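Local coordinates for conserved domain protein (Streptococcus pneumoniae, PDB 2I7R) that is of unknown function but belongs to the glyoxalase/bleomycin resistance protein/dioxygenase superfamily, whose paired domains commonly bind metals or small molecules, at residues Trp97-Leu102 and Asp113-Lys118. Residues are numbered along the deposited sequence.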
ATOM      1  N   TRP A  97       5.955 -14.295  19.461  1.00 27.38           N
ATOM      2  CA  TRP A  97       4.487 -14.281  19.599  1.00 25.19           C
ATOM      3  C   TRP A  97       3.793 -15.066  18.515  1.00 24.79           C
ATOM      4  O   TRP A  97       2.595 -14.983  18.370  1.00 24.40           O
ATOM      5  CB  TRP A  97       3.918 -12.833  19.730  1.00 26.81           C
ATOM      6  CG  TRP A  97       4.564 -12.136  20.862  1.00 24.44           C
ATOM      7  CD1 TRP A  97       4.095 -12.039  22.136  1.00 25.87           C
ATOM      8  CD2 TRP A  97       5.843 -11.506  20.850  1.00 25.84           C
ATOM      9  NE1 TRP A  97       4.994 -11.373  22.917  1.00 27.15           N
ATOM     10  CE2 TRP A  97       6.083 -11.036  22.160  1.00 26.16           C
ATOM     11  CE3 TRP A  97       6.808 -11.275  19.852  1.00 26.67           C
ATOM     12  CZ2 TRP A  97       7.246 -10.367  22.510  1.00 26.96           C
ATOM     13  CZ3 TRP A  97       7.977 -10.613  20.195  1.00 27.92           C
ATOM     14  CH2 TRP A  97       8.187 -10.166  21.523  1.00 28.31           C
ATOM     15  N   GLY A  98       4.548 -15.840  17.743  1.00 24.99           N
ATOM     16  CA  GLY A  98       3.953 -16.730  16.738  1.00 24.65           C
ATOM     17  C   GLY A  98       3.667 -16.106  15.381  1.00 25.19           C
ATOM     18  O   GLY A  98       2.866 -16.637  14.598  1.00 25.62           O
ATOM     19  N   THR A  99       4.289 -14.972  15.090  1.00 24.18           N
ATOM     20  CA  THR A  99       4.076 -14.359  13.793  1.00 24.29           C
ATOM     21  C   THR A  99       5.100 -14.902  12.851  1.00 23.50           C
ATOM     22  O   THR A  99       6.265 -14.601  12.972  1.00 23.97           O
ATOM     23  CB  THR A  99       4.123 -12.835  13.844  1.00 24.39           C
ATOM     24  OG1 THR A  99       3.078 -12.393  14.730  1.00 25.74           O
ATOM     25  CG2 THR A  99       3.928 -12.228  12.380  1.00 23.59           C
ATOM     26  N   GLU A 100       4.662 -15.758  11.940  1.00 23.44           N
ATOM     27  CA  GLU A 100       5.586 -16.342  10.984  1.00 22.94           C
ATOM     28  C   GLU A 100       5.521 -15.497   9.697  1.00 22.59           C
ATOM     29  O   GLU A 100       4.437 -15.133   9.250  1.00 22.30           O
ATOM     30  CB  GLU A 100       5.218 -17.792  10.694  1.00 23.05           C
ATOM     31  CG  GLU A 100       6.282 -18.545   9.899  1.00 22.04           C
ATOM     32  CD  GLU A 100       5.745 -19.821   9.266  1.00 21.76           C
ATOM     33  OE1 GLU A 100       4.558 -20.208   9.471  1.00 18.59           O
ATOM     34  OE2 GLU A 100       6.545 -20.456   8.563  1.00 24.69           O
ATOM     35  N   SER A 101       6.677 -15.177   9.132  1.00 21.92           N
ATOM     36  CA  SER A 101       6.700 -14.412   7.894  1.00 22.72           C
ATOM     37  C   SER A 101       7.754 -14.876   6.900  1.00 21.73           C
ATOM     38  O   SER A 101       8.665 -15.593   7.231  1.00 21.04           O
ATOM     39  CB  SER A 101       6.861 -12.916   8.182  1.00 22.97           C
ATOM     40  OG  SER A 101       8.171 -12.644   8.609  1.00 25.53           O
ATOM     41  N   LEU A 102       7.572 -14.425   5.674  1.00 21.28           N
ATOM     42  CA  LEU A 102       8.386 -14.771   4.520  1.00 20.67           C
ATOM     43  C   LEU A 102       8.396 -13.503   3.666  1.00 20.49           C
ATOM     44  O   LEU A 102       7.344 -13.045   3.201  1.00 19.40           O
ATOM     45  CB  LEU A 102       7.730 -15.911   3.734  1.00 20.25           C
ATOM     46  CG  LEU A 102       8.247 -16.257   2.337  1.00 21.37           C
ATOM     47  CD1 LEU A 102       9.707 -16.746   2.428  1.00 21.93           C
ATOM     48  CD2 LEU A 102       7.329 -17.302   1.666  1.00 19.60           C
ATOM     49  N   ASP A 113       5.411  -9.502   1.882  1.00 18.20           N
ATOM     50  CA  ASP A 113       5.496 -10.396   3.041  1.00 19.03           C
ATOM     51  C   ASP A 113       4.269 -11.285   3.060  1.00 19.23           C
ATOM     52  O   ASP A 113       3.147 -10.792   3.099  1.00 19.37           O
ATOM     53  CB  ASP A 113       5.595  -9.573   4.333  1.00 19.25           C
ATOM     54  CG  ASP A 113       5.573 -10.424   5.596  1.00 20.73           C
ATOM     55  OD1 ASP A 113       6.049 -11.568   5.560  1.00 22.40           O
ATOM     56  OD2 ASP A 113       5.085  -9.938   6.626  1.00 18.95           O
ATOM     57  N   PHE A 114       4.486 -12.594   2.970  1.00 19.90           N
ATOM     58  CA  PHE A 114       3.436 -13.573   3.235  1.00 19.74           C
ATOM     59  C   PHE A 114       3.572 -14.013   4.709  1.00 19.78           C
ATOM     60  O   PHE A 114       4.586 -14.593   5.091  1.00 19.09           O
ATOM     61  CB  PHE A 114       3.558 -14.757   2.271  1.00 20.89           C
ATOM     62  CG  PHE A 114       3.440 -14.367   0.812  1.00 21.37           C
ATOM     63  CD1 PHE A 114       2.203 -14.365   0.181  1.00 21.94           C
ATOM     64  CD2 PHE A 114       4.563 -13.987   0.082  1.00 21.93           C
ATOM     65  CE1 PHE A 114       2.088 -14.018  -1.177  1.00 25.79           C
ATOM     66  CE2 PHE A 114       4.466 -13.635  -1.281  1.00 23.65           C
ATOM     67  CZ  PHE A 114       3.233 -13.641  -1.911  1.00 23.79           C
ATOM     68  N   TYR A 115       2.560 -13.714   5.526  1.00 19.71           N
ATOM     69  CA  TYR A 115       2.669 -13.914   6.966  1.00 20.89           C
ATOM     70  C   TYR A 115       1.400 -14.534   7.588  1.00 21.42           C
ATOM     71  O   TYR A 115       0.343 -14.521   6.988  1.00 19.57           O
ATOM     72  CB  TYR A 115       3.052 -12.589   7.692  1.00 21.16           C
ATOM     73  CG  TYR A 115       1.875 -11.645   7.925  1.00 20.47           C
ATOM     74  CD1 TYR A 115       1.316 -11.483   9.192  1.00 18.87           C
ATOM     75  CD2 TYR A 115       1.312 -10.941   6.860  1.00 18.58           C
ATOM     76  CE1 TYR A 115       0.222 -10.624   9.389  1.00 19.86           C
ATOM     77  CE2 TYR A 115       0.255 -10.088   7.043  1.00 18.80           C
ATOM     78  CZ  TYR A 115      -0.290  -9.930   8.307  1.00 21.25           C
ATOM     79  OH  TYR A 115      -1.365  -9.091   8.436  1.00 24.19           O
ATOM     80  N   ARG A 116       1.555 -15.092   8.786  1.00 23.56           N
ATOM     81  CA  ARG A 116       0.423 -15.545   9.602  1.00 27.40           C
ATOM     82  C   ARG A 116       0.704 -15.316  11.071  1.00 27.82           C
ATOM     83  O   ARG A 116       1.834 -15.251  11.486  1.00 28.49           O
ATOM     84  CB  ARG A 116       0.012 -17.022   9.326  1.00 26.94           C
ATOM     85  CG  ARG A 116       1.137 -18.001   9.245  1.00 29.46           C
ATOM     86  CD  ARG A 116       0.630 -19.501   9.308  1.00 29.56           C
ATOM     87  NE  ARG A 116       0.201 -19.753  10.654  1.00 30.91           N
ATOM     88  CZ  ARG A 116       1.014 -19.987  11.688  1.00 31.04           C
ATOM     89  NH1 ARG A 116       2.323 -20.117  11.537  1.00 28.44           N
ATOM     90  NH2 ARG A 116       0.484 -20.108  12.898  1.00 33.86           N
HETATM   91  N   MSE A 117      -0.342 -15.189  11.857  1.00 30.77           N
HETATM   92  CA  MSE A 117      -0.187 -14.886  13.279  1.00 34.73           C
HETATM   93  C   MSE A 117      -0.730 -15.997  14.221  1.00 34.70           C
HETATM   94  O   MSE A 117      -1.522 -16.807  13.780  1.00 34.73           O
HETATM   95  CB  MSE A 117      -0.835 -13.531  13.557  1.00 33.53           C
HETATM   96  CG  MSE A 117      -0.178 -12.400  12.760  1.00 35.58           C
HETATM   97 SE   MSE A 117      -0.922 -10.627  13.150  1.00 41.29          SE
HETATM   98  CE  MSE A 117      -2.561 -10.746  12.087  1.00 40.75           C
ATOM     99  N   LYS A 118      -0.262 -16.028  15.485  1.00 36.29           N
ATOM    100  CA  LYS A 118      -0.848 -16.840  16.585  1.00 37.07           C
ATOM    101  C   LYS A 118      -2.246 -17.249  16.221  1.00 37.84           C
ATOM    102  O   LYS A 118      -3.146 -16.391  16.136  1.00 38.83           O
ATOM    103  CB  LYS A 118      -1.002 -16.012  17.874  1.00 37.04           C
ATOM    104  CG  LYS A 118      -0.028 -16.227  18.989  1.00 35.78           C
ATOM    105  CD  LYS A 118      -0.628 -15.602  20.247  1.00 33.25           C
ATOM    106  CE  LYS A 118       0.423 -14.919  21.116  1.00 30.24           C
ATOM    107  NZ  LYS A 118      -0.000 -14.702  22.571  1.00 24.80           N
ATOM    108  OXT LYS A 118      -2.502 -18.428  16.013  1.00 38.97           O
TER
HETATM  109  O   HOH W   1       1.429 -13.883  16.268  1.00 26.63           O
HETATM  110  O   HOH W   2       2.459 -19.436  14.554  1.00 32.52           O
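At Trp97 the chain is still in a turn, and its carbonyl reaches Lys118 through water: water 1 donates to Trp97 O (2.6 Å), accepts from Lys118 N (2.8 Å) and hydrogen-bonds Thr99 OG1 (2.7 Å). Gly98 follows with phi 86°, a conformation easy for glycine, and a CB here would crowd Lys118 CG. Its carbonyl is bridged by water 2 to the guanidinium of Arg116. Thr99 suits the border of the turn, its hydroxyl holding water 1 while its methyl CG2 lies 4.2 Å from Tyr115 CD1.

Regular antiparallel pairing sets in at Glu100, which exchanges two backbone hydrogen bonds with Arg116 (Glu100 N to Arg116 O and Arg116 N to Glu100 O, both 2.9 Å). As the two side chains share a face, their opposite charges meet in a salt bridge, Glu100 OE1 to Arg116 NH1 at 3.0 Å. Small Ser101 lies on the other face beside Tyr115, CB to CB 3.9 Å; the Tyr115 hydroxyl bonds Asn7 of the second subunit. Leu102 N donates to Asp113 OD1 (3.2 Å), whose OD2 is held by His68, and Leu102 O accepts from Phe114 N (2.9 Å). Apolar Leu102 packs against Val74 and Tyr78 of helix 74-84.

Strands 100-105 and 111-116 thus form a beta hairpin at the centre of a four-stranded mixed sheet, the C-terminal βαβββ module of the glyoxalase fold.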